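Local coordinates for protein (thiaminase I) (Bacillus subtilis, PDB 3THI) that catalyses the breakdown of thiamin by base exchange, joining its pyrimidine part to a nucleophile in place of the thiazole ring, at residues V21-Q24 with W25-E29; R311-V314 with Y315-L318; D38-S41 with Y42-D45. One frame throughout, in Å; residues are numbered along the deposited sequence.

Contact 1 (V21-Q24 with W25-E29)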
ATOM      1  N   VAL A  21       6.390 -18.073   0.778  1.00 17.65           N
ATOM      2  CA  VAL A  21       7.826 -17.914   0.606  1.00 16.19           C
ATOM      3  C   VAL A  21       8.625 -19.177   0.942  1.00 17.93           C
ATOM      4  O   VAL A  21       9.509 -19.578   0.180  1.00 17.04           O
ATOM      5  CB  VAL A  21       8.343 -16.720   1.420  1.00 14.47           C
ATOM      6  CG1 VAL A  21       9.867 -16.656   1.371  1.00  9.91           C
ATOM      7  CG2 VAL A  21       7.749 -15.439   0.866  1.00  9.05           C
ATOM      8  N   LEU A  22       8.300 -19.808   2.070  1.00 21.20           N
ATOM      9  CA  LEU A  22       8.990 -21.027   2.502  1.00 19.84           C
ATOM     10  C   LEU A  22       8.811 -22.138   1.477  1.00 18.39           C
ATOM     11  O   LEU A  22       9.784 -22.751   1.044  1.00 18.97           O
ATOM     12  CB  LEU A  22       8.468 -21.499   3.862  1.00 20.65           C
ATOM     13  CG  LEU A  22       9.183 -22.707   4.484  1.00 23.02           C
ATOM     14  CD1 LEU A  22      10.584 -22.293   4.934  1.00 20.48           C
ATOM     15  CD2 LEU A  22       8.382 -23.244   5.670  1.00 22.84           C
ATOM     16  N   ASP A  23       7.571 -22.349   1.052  1.00 17.88           N
ATOM     17  CA  ASP A  23       7.270 -23.379   0.071  1.00 17.10           C
ATOM     18  C   ASP A  23       8.018 -23.138  -1.236  1.00 17.68           C
ATOM     19  O   ASP A  23       8.702 -24.033  -1.736  1.00 17.50           O
ATOM     20  CB  ASP A  23       5.766 -23.443  -0.185  1.00 19.86           C
ATOM     21  CG  ASP A  23       5.379 -24.571  -1.116  1.00 22.39           C
ATOM     22  OD1 ASP A  23       6.088 -25.605  -1.151  1.00 27.29           O
ATOM     23  OD2 ASP A  23       4.354 -24.423  -1.810  1.00 25.21           O
ATOM     24  N   GLN A  24       7.907 -21.930  -1.779  1.00 15.82           N
ATOM     25  CA  GLN A  24       8.593 -21.610  -3.029  1.00 16.27           C
ATOM     26  C   GLN A  24      10.125 -21.639  -2.903  1.00 17.95           C
ATOM     27  O   GLN A  24      10.820 -22.041  -3.845  1.00 18.60           O
ATOM     28  CB  GLN A  24       8.116 -20.268  -3.580  1.00 13.88           C
ATOM     29  CG  GLN A  24       6.656 -20.269  -3.971  1.00 13.77           C
ATOM     30  CD  GLN A  24       6.365 -21.201  -5.122  1.00 17.17           C
ATOM     31  OE1 GLN A  24       7.173 -21.354  -6.031  1.00 18.64           O
ATOM     32  NE2 GLN A  24       5.196 -21.823  -5.095  1.00 22.22           N
ATOM     33  N   TRP A  25      10.648 -21.233  -1.746  1.00 15.90           N
ATOM     34  CA  TRP A  25      12.094 -21.253  -1.515  1.00 18.10           C
ATOM     35  C   TRP A  25      12.603 -22.699  -1.478  1.00 21.21           C
ATOM     36  O   TRP A  25      13.594 -23.030  -2.126  1.00 22.11           O
ATOM     37  CB  TRP A  25      12.440 -20.569  -0.196  1.00 14.31           C
ATOM     38  CG  TRP A  25      13.912 -20.584   0.136  1.00 14.93           C
ATOM     39  CD1 TRP A  25      14.499 -21.152   1.233  1.00 17.87           C
ATOM     40  CD2 TRP A  25      14.974 -19.944  -0.593  1.00 16.48           C
ATOM     41  NE1 TRP A  25      15.852 -20.896   1.241  1.00 17.59           N
ATOM     42  CE2 TRP A  25      16.169 -20.157   0.130  1.00 15.95           C
ATOM     43  CE3 TRP A  25      15.027 -19.216  -1.793  1.00 12.13           C
ATOM     44  CZ2 TRP A  25      17.405 -19.660  -0.296  1.00 12.86           C
ATOM     45  CZ3 TRP A  25      16.258 -18.726  -2.218  1.00 10.37           C
ATOM     46  CH2 TRP A  25      17.430 -18.952  -1.470  1.00 12.56           C
ATOM     47  N   GLN A  26      11.916 -23.550  -0.712  1.00 21.01           N
ATOM     48  CA  GLN A  26      12.272 -24.965  -0.582  1.00 23.16           C
ATOM     49  C   GLN A  26      12.287 -25.738  -1.897  1.00 22.98           C
ATOM     50  O   GLN A  26      13.016 -26.719  -2.036  1.00 23.58           O
ATOM     51  CB  GLN A  26      11.324 -25.667   0.394  1.00 25.18           C
ATOM     52  CG  GLN A  26      11.656 -25.429   1.856  1.00 32.35           C
ATOM     53  CD  GLN A  26      10.627 -26.033   2.802  1.00 37.57           C
ATOM     54  OE1 GLN A  26       9.459 -26.225   2.435  1.00 37.98           O
ATOM     55  NE2 GLN A  26      11.054 -26.325   4.031  1.00 33.21           N
ATOM     56  N   ARG A  27      11.486 -25.296  -2.863  1.00 26.08           N
ATOM     57  CA  ARG A  27      11.410 -25.969  -4.155  1.00 27.97           C
ATOM     58  C   ARG A  27      12.711 -25.906  -4.962  1.00 28.87           C
ATOM     59  O   ARG A  27      13.044 -26.843  -5.697  1.00 26.03           O
ATOM     60  CB  ARG A  27      10.219 -25.435  -4.972  1.00 28.55           C
ATOM     61  CG  ARG A  27       8.862 -25.750  -4.334  1.00 29.83           C
ATOM     62  CD  ARG A  27       7.679 -25.511  -5.268  1.00 36.31           C
ATOM     63  NE  ARG A  27       6.402 -25.712  -4.574  1.00 40.50           N
ATOM     64  CZ  ARG A  27       5.222 -25.258  -5.000  1.00 43.96           C
ATOM     65  NH1 ARG A  27       5.133 -24.573  -6.134  1.00 42.71           N
ATOM     66  NH2 ARG A  27       4.127 -25.460  -4.274  1.00 40.41           N
ATOM     67  N   GLN A  28      13.470 -24.829  -4.776  1.00 28.16           N
ATOM     68  CA  GLN A  28      14.729 -24.639  -5.488  1.00 26.79           C
ATOM     69  C   GLN A  28      15.954 -24.623  -4.580  1.00 23.59           C
ATOM     70  O   GLN A  28      17.057 -24.904  -5.023  1.00 24.41           O
ATOM     71  CB  GLN A  28      14.660 -23.377  -6.366  1.00 33.64           C
ATOM     72  CG  GLN A  28      13.799 -22.234  -5.804  1.00 39.15           C
ATOM     73  CD  GLN A  28      12.729 -21.738  -6.791  1.00 42.25           C
ATOM     74  OE1 GLN A  28      11.753 -22.440  -7.080  1.00 44.20           O
ATOM     75  NE2 GLN A  28      12.902 -20.517  -7.289  1.00 39.65           N
ATOM     76  N   GLU A  29      15.737 -24.366  -3.295  1.00 23.25           N
ATOM     77  CA  GLU A  29      16.809 -24.312  -2.292  1.00 24.75           C
ATOM     78  C   GLU A  29      16.384 -24.965  -0.967  1.00 24.38           C
ATOM     79  O   GLU A  29      16.324 -24.297   0.071  1.00 19.87           O
ATOM     80  CB  GLU A  29      17.177 -22.855  -2.028  1.00 22.38           C
ATOM     81  CG  GLU A  29      17.976 -22.216  -3.134  1.00 29.93           C
ATOM     82  CD  GLU A  29      19.358 -22.820  -3.256  1.00 35.27           C
ATOM     83  OE1 GLU A  29      19.903 -23.258  -2.219  1.00 40.69           O
ATOM     84  OE2 GLU A  29      19.900 -22.867  -4.383  1.00 39.33           O
TER
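Asp23 and Arg27, one helical turn apart, form a salt bridge in which OD2 of Asp23 lies 2.7 Å from NH2 of Arg27. The carboxylate stands almost perpendicular to the guanidinium, at 86°, so the two groups do not share a flat, two-pronged pairing. The second bond, Arg27 NE to Asp23 OD1, is accordingly weak at 3.4 Å. CG of Asp23 is trans to the backbone N (chi1 -175°), which carries the carboxylate down the helix to its partner, while the arginine chain runs out extended from CG to NE. Over one face of the same guanidinium sits the amide of Gln24, with NE2 2.9 Å from NH1 of Arg27. Two donors so close cannot bond, and the assigned orientation of this amide is therefore doubtful. Beside this pair, Gln26 lays its amide against Leu22, CD resting 4.0 Å from the leucine CG.

All of this rides on helix 14-28, which connects the parallel strands 2-6 and 33-36 in a beta-alpha-beta unit of the periplasmic-binding-protein-like fold. Regular i to i+4 bonds hold the backbone: Trp25 N reaches Val21 O at 2.8 Å, and Gln26 N meets Leu22 O at 2.9 Å along a nearly straight line (168°).

Near the end of the helix Trp25 O accepts from both Gln28 N and Glu29 N, and CB of Glu29 comes to 3.5 Å above one face of the Trp25 ring, toward its rim. Farther out, Trp25 NE1 donates to Val32 O and the indole packs on Leu34 and Leu281. Val21 lies against Leu34, Phe36 and Met285, whereas Gln24 touches Thr290 of helix 288-295 and Val284 of helix 275-286.

Contact 2 (R311-V314 with Y315-L318)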
ATOM      1  N   ARG A 311       3.294  -7.922 -10.607  1.00 17.38           N
ATOM      2  CA  ARG A 311       3.541  -8.675 -11.837  1.00 18.72           C
ATOM      3  C   ARG A 311       2.239  -8.959 -12.577  1.00 17.86           C
ATOM      4  O   ARG A 311       1.218  -9.240 -11.947  1.00 17.88           O
ATOM      5  CB  ARG A 311       4.241  -9.991 -11.500  1.00 20.54           C
ATOM      6  CG  ARG A 311       5.619  -9.819 -10.932  1.00 13.00           C
ATOM      7  CD  ARG A 311       6.266 -11.149 -10.664  1.00 11.30           C
ATOM      8  NE  ARG A 311       7.698 -11.000 -10.443  1.00 13.50           N
ATOM      9  CZ  ARG A 311       8.601 -10.888 -11.413  1.00 12.20           C
ATOM     10  NH1 ARG A 311       8.228 -10.917 -12.687  1.00 11.52           N
ATOM     11  NH2 ARG A 311       9.872 -10.683 -11.107  1.00 15.64           N
ATOM     12  N   HIS A 312       2.268  -8.881 -13.907  1.00 16.52           N
ATOM     13  CA  HIS A 312       1.076  -9.138 -14.719  1.00 13.84           C
ATOM     14  C   HIS A 312       0.589 -10.573 -14.538  1.00 17.35           C
ATOM     15  O   HIS A 312      -0.611 -10.829 -14.428  1.00 15.31           O
ATOM     16  CB  HIS A 312       1.371  -8.936 -16.213  1.00 16.54           C
ATOM     17  CG  HIS A 312       1.688  -7.527 -16.596  1.00 18.65           C
ATOM     18  ND1 HIS A 312       0.736  -6.530 -16.627  1.00 18.34           N
ATOM     19  CD2 HIS A 312       2.846  -6.956 -17.007  1.00 20.59           C
ATOM     20  CE1 HIS A 312       1.294  -5.405 -17.042  1.00 21.06           C
ATOM     21  NE2 HIS A 312       2.572  -5.636 -17.279  1.00 23.59           N
ATOM     22  N   GLN A 313       1.536 -11.512 -14.546  1.00 20.79           N
ATOM     23  CA  GLN A 313       1.247 -12.942 -14.403  1.00 22.69           C
ATOM     24  C   GLN A 313       0.289 -13.293 -13.257  1.00 19.62           C
ATOM     25  O   GLN A 313      -0.557 -14.177 -13.405  1.00 20.51           O
ATOM     26  CB  GLN A 313       2.558 -13.714 -14.246  1.00 28.36           C
ATOM     27  CG  GLN A 313       2.450 -15.220 -14.402  1.00 36.52           C
ATOM     28  CD  GLN A 313       2.196 -15.639 -15.835  1.00 41.15           C
ATOM     29  OE1 GLN A 313       1.207 -16.315 -16.133  1.00 43.64           O
ATOM     30  NE2 GLN A 313       3.093 -15.242 -16.734  1.00 42.93           N
ATOM     31  N   VAL A 314       0.406 -12.595 -12.130  1.00 14.22           N
ATOM     32  CA  VAL A 314      -0.459 -12.866 -10.982  1.00 14.36           C
ATOM     33  C   VAL A 314      -1.900 -12.440 -11.267  1.00 14.68           C
ATOM     34  O   VAL A 314      -2.838 -13.136 -10.903  1.00 14.84           O
ATOM     35  CB  VAL A 314       0.056 -12.190  -9.691  1.00 10.68           C
ATOM     36  CG1 VAL A 314      -0.660 -12.763  -8.483  1.00  6.33           C
ATOM     37  CG2 VAL A 314       1.539 -12.404  -9.545  1.00  5.59           C
ATOM     38  N   TYR A 315      -2.075 -11.298 -11.924  1.00 15.46           N
ATOM     39  CA  TYR A 315      -3.410 -10.829 -12.272  1.00 17.77           C
ATOM     40  C   TYR A 315      -4.013 -11.781 -13.289  1.00 21.86           C
ATOM     41  O   TYR A 315      -5.202 -12.092 -13.240  1.00 26.69           O
ATOM     42  CB  TYR A 315      -3.343  -9.436 -12.881  1.00 16.40           C
ATOM     43  CG  TYR A 315      -3.017  -8.364 -11.880  1.00 16.54           C
ATOM     44  CD1 TYR A 315      -3.998  -7.898 -11.000  1.00 15.33           C
ATOM     45  CD2 TYR A 315      -1.732  -7.817 -11.805  1.00 12.28           C
ATOM     46  CE1 TYR A 315      -3.717  -6.915 -10.074  1.00 18.33           C
ATOM     47  CE2 TYR A 315      -1.434  -6.830 -10.871  1.00 19.19           C
ATOM     48  CZ  TYR A 315      -2.440  -6.385 -10.009  1.00 17.85           C
ATOM     49  OH  TYR A 315      -2.176  -5.419  -9.080  1.00 21.05           O
ATOM     50  N   GLU A 316      -3.181 -12.232 -14.219  1.00 22.98           N
ATOM     51  CA  GLU A 316      -3.612 -13.156 -15.251  1.00 26.85           C
ATOM     52  C   GLU A 316      -4.110 -14.447 -14.594  1.00 27.00           C
ATOM     53  O   GLU A 316      -5.224 -14.897 -14.856  1.00 27.94           O
ATOM     54  CB  GLU A 316      -2.444 -13.438 -16.207  1.00 31.97           C
ATOM     55  CG  GLU A 316      -1.872 -12.162 -16.879  1.00 41.04           C
ATOM     56  CD  GLU A 316      -0.534 -12.372 -17.623  1.00 46.32           C
ATOM     57  OE1 GLU A 316       0.081 -13.457 -17.502  1.00 50.62           O
ATOM     58  OE2 GLU A 316      -0.090 -11.436 -18.331  1.00 46.05           O
ATOM     59  N   ALA A 317      -3.315 -14.973 -13.664  1.00 26.74           N
ATOM     60  CA  ALA A 317      -3.641 -16.208 -12.955  1.00 26.11           C
ATOM     61  C   ALA A 317      -4.785 -16.124 -11.947  1.00 26.60           C
ATOM     62  O   ALA A 317      -5.542 -17.089 -11.781  1.00 30.92           O
ATOM     63  CB  ALA A 317      -2.397 -16.760 -12.278  1.00 24.45           C
ATOM     64  N   LEU A 318      -4.924 -14.984 -11.277  1.00 24.17           N
ATOM     65  CA  LEU A 318      -5.971 -14.830 -10.271  1.00 19.52           C
ATOM     66  C   LEU A 318      -7.366 -14.530 -10.780  1.00 20.31           C
ATOM     67  O   LEU A 318      -8.335 -15.068 -10.251  1.00 20.84           O
ATOM     68  CB  LEU A 318      -5.584 -13.763  -9.246  1.00 14.56           C
ATOM     69  CG  LEU A 318      -4.472 -14.083  -8.253  1.00 12.10           C
ATOM     70  CD1 LEU A 318      -4.196 -12.862  -7.400  1.00 14.90           C
ATOM     71  CD2 LEU A 318      -4.860 -15.265  -7.378  1.00 10.43           C
TER
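Val314 O takes the backbone N-H of Leu318 at 2.8 Å, and the leucine side chain closes over that carbonyl, its CG 3.3 Å from Val314 O. The two side chains lie next to each other and point the same way, with Val314 CG1 against Leu318 CD1 at 3.7 Å. Two residues earlier Glu316 N bonds to His312 O at 2.9 Å. With CG of Glu316 trans to its own carbonyl carbon (chi1 -58°) and the chain extended beyond, the carboxylate folds back over the first turn of helix 312-318: OE2 comes to 3.6 Å from His312 CB and OE1 to 3.4 Å from Gln313 CA. The amide of Gln313 stands nearly at right angles to that carboxylate.

Tyr315 sets CD2 3.3 Å from Arg311 O, and its hydroxyl bonds to Pro309 O, while the ring packs on helix 324-332. Asp82 OD1 accepts from Gln313 N at the start of the helix; the Arg311 guanidinium is held by the carbonyls of Asp78, Gln79 and Ala286. Placed beside the N-terminal turn, the Glu316 carboxylate is probably favoured in its charged form by the helix dipole.

Contact 3 (D38-S41 with Y42-D45)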
ATOM      1  N   ASP A  38      10.412 -10.488  12.432  1.00 21.06           N
ATOM      2  CA  ASP A  38       9.425  -9.432  12.391  1.00 23.57           C
ATOM      3  C   ASP A  38      10.209  -8.144  12.220  1.00 21.88           C
ATOM      4  O   ASP A  38      10.991  -7.771  13.085  1.00 27.25           O
ATOM      5  CB  ASP A  38       8.638  -9.383  13.699  1.00 29.38           C
ATOM      6  CG  ASP A  38       7.231  -9.918  13.555  1.00 36.35           C
ATOM      7  OD1 ASP A  38       7.067 -11.053  13.052  1.00 35.16           O
ATOM      8  OD2 ASP A  38       6.287  -9.201  13.957  1.00 42.03           O
ATOM      9  N   TRP A  39      10.050  -7.498  11.076  1.00 19.92           N
ATOM     10  CA  TRP A  39      10.748  -6.258  10.829  1.00 17.04           C
ATOM     11  C   TRP A  39       9.825  -5.304  10.098  1.00 18.86           C
ATOM     12  O   TRP A  39       9.199  -5.671   9.101  1.00 22.03           O
ATOM     13  CB  TRP A  39      12.015  -6.504  10.019  1.00 16.97           C
ATOM     14  CG  TRP A  39      12.741  -5.225   9.682  1.00 17.16           C
ATOM     15  CD1 TRP A  39      13.550  -4.493  10.509  1.00 15.56           C
ATOM     16  CD2 TRP A  39      12.700  -4.521   8.432  1.00 16.44           C
ATOM     17  NE1 TRP A  39      14.015  -3.378   9.849  1.00 15.75           N
ATOM     18  CE2 TRP A  39      13.510  -3.374   8.576  1.00 15.17           C
ATOM     19  CE3 TRP A  39      12.058  -4.752   7.208  1.00 13.76           C
ATOM     20  CZ2 TRP A  39      13.695  -2.460   7.538  1.00 15.87           C
ATOM     21  CZ3 TRP A  39      12.243  -3.838   6.178  1.00 16.71           C
ATOM     22  CH2 TRP A  39      13.057  -2.706   6.352  1.00 15.53           C
ATOM     23  N   ASP A  40       9.754  -4.077  10.596  1.00 17.33           N
ATOM     24  CA  ASP A  40       8.898  -3.047  10.016  1.00 18.90           C
ATOM     25  C   ASP A  40       9.718  -1.828   9.571  1.00 18.41           C
ATOM     26  O   ASP A  40      10.347  -1.158  10.395  1.00 18.67           O
ATOM     27  CB  ASP A  40       7.836  -2.657  11.055  1.00 19.53           C
ATOM     28  CG  ASP A  40       6.918  -1.535  10.592  1.00 21.24           C
ATOM     29  OD1 ASP A  40       6.784  -1.275   9.375  1.00 18.46           O
ATOM     30  OD2 ASP A  40       6.315  -0.909  11.478  1.00 21.46           O
ATOM     31  N   SER A  41       9.703  -1.546   8.269  1.00 15.57           N
ATOM     32  CA  SER A  41      10.444  -0.412   7.719  1.00 13.06           C
ATOM     33  C   SER A  41       9.931   0.929   8.257  1.00 13.20           C
ATOM     34  O   SER A  41      10.675   1.915   8.320  1.00 14.20           O
ATOM     35  CB  SER A  41      10.377  -0.436   6.193  1.00  9.31           C
ATOM     36  OG  SER A  41       9.046  -0.275   5.740  1.00  6.40           O
ATOM     37  N   TYR A  42       8.672   0.947   8.678  1.00 14.04           N
ATOM     38  CA  TYR A  42       8.053   2.150   9.222  1.00 15.33           C
ATOM     39  C   TYR A  42       8.572   2.574  10.584  1.00 18.58           C
ATOM     40  O   TYR A  42       8.417   3.725  10.973  1.00 21.20           O
ATOM     41  CB  TYR A  42       6.546   1.974   9.300  1.00 16.23           C
ATOM     42  CG  TYR A  42       5.832   2.334   8.033  1.00 12.47           C
ATOM     43  CD1 TYR A  42       5.440   3.650   7.793  1.00 16.92           C
ATOM     44  CD2 TYR A  42       5.547   1.371   7.070  1.00 10.84           C
ATOM     45  CE1 TYR A  42       4.784   4.004   6.624  1.00 15.74           C
ATOM     46  CE2 TYR A  42       4.888   1.711   5.896  1.00 12.39           C
ATOM     47  CZ  TYR A  42       4.511   3.034   5.683  1.00 14.62           C
ATOM     48  OH  TYR A  42       3.872   3.405   4.527  1.00 13.99           O
ATOM     49  N   SER A  43       9.173   1.645  11.314  1.00 20.60           N
ATOM     50  CA  SER A  43       9.692   1.957  12.637  1.00 24.11           C
ATOM     51  C   SER A  43      11.079   1.374  12.897  1.00 23.67           C
ATOM     52  O   SER A  43      11.533   1.342  14.040  1.00 26.04           O
ATOM     53  CB  SER A  43       8.719   1.468  13.709  1.00 26.24           C
ATOM     54  OG  SER A  43       8.544   0.064  13.636  1.00 29.69           O
ATOM     55  N   ALA A  44      11.752   0.913  11.846  1.00 20.44           N
ATOM     56  CA  ALA A  44      13.087   0.343  12.004  1.00 18.18           C
ATOM     57  C   ALA A  44      13.926   0.293  10.733  1.00 17.68           C
ATOM     58  O   ALA A  44      13.413   0.149   9.620  1.00 15.34           O
ATOM     59  CB  ALA A  44      12.998  -1.053  12.610  1.00  8.99           C
ATOM     60  N   ASP A  45      15.230   0.438  10.917  1.00 16.96           N
ATOM     61  CA  ASP A  45      16.157   0.343   9.807  1.00 18.02           C
ATOM     62  C   ASP A  45      16.558  -1.137   9.725  1.00 19.55           C
ATOM     63  O   ASP A  45      16.344  -1.908  10.668  1.00 20.85           O
ATOM     64  CB  ASP A  45      17.371   1.237  10.041  1.00 17.59           C
ATOM     65  CG  ASP A  45      17.044   2.717   9.914  1.00 16.75           C
ATOM     66  OD1 ASP A  45      16.094   3.093   9.175  1.00 14.47           O
ATOM     67  OD2 ASP A  45      17.767   3.514  10.547  1.00 20.86           O
TER
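The indole of Trp39 has the backbone N of Ser41 above one face, 3.9 Å from its plane and offset toward the rim, and the carbonyl of Asp45 at its edge. NE1 of Trp39 donates to that Asp45 O at 2.9 Å. The bond is fairly straight at the hydrogen (155°), yet the donor stands well above the carbonyl plane, 72° out of it. Ala44 O approaches the same ring obliquely, 3.3 Å from Trp39 CZ2. The other flat group, the Tyr42 phenol ring, is met in its plane, at the edge, by Asp40 OD1, 3.7 Å from CD2 of Tyr42. Beyond the loop Phe59 stacks edge-to-face with this ring, the hydroxyl of Tyr42 bonds to Asp56, and Phe53 meets Trp39.

Asp40 spreads its carboxylate over the turn. With CG swung trans to the backbone N (chi1 177°), OD1 receives Tyr42 N at 3.0 Å and OD2 receives the Ser43 hydroxyl (OG) at 3.3 Å, both from above the carboxylate plane. Tyr10 OH is a further partner of OD2. With an alanine here both oxygens go, which would probably leave Tyr42 N and Tyr10 OH without their mate and Ser43 OG freer to turn.

The backbone closes in step, Ser43 N donating to Asp40 O at 3.2 Å. An Asx turn, from Asp40 OD1 to Tyr42 N, is thus superposed on a type I beta turn whose middle residues are Ser41 and Tyr42, in the loop that leads from strand 33-36 to strand 52-56.

In the fold
Along the chain the order is contact 1, contact 3, contact 2. The first two flank strand 33-36: helix 14-28 leads into it and the loop of 38-45 leaves it for strand 52-56, their centres about 24 Å apart. Strand 2-6 pairs with both of those strands, so the two contacts sit on elements joined to the same parallel strands. Contact 2 comes some 270 residues later, yet its centre is only about 20 Å from that of contact 1, and helix 288-295 packs against both. Contacts 2 and 3 are the widest pair, about 28 Å between centres. None touches another. Helices 275-286, 288-295 and 312-318 thus return to the N-terminal alpha/beta layer, consistent with a periplasmic-binding-protein fold.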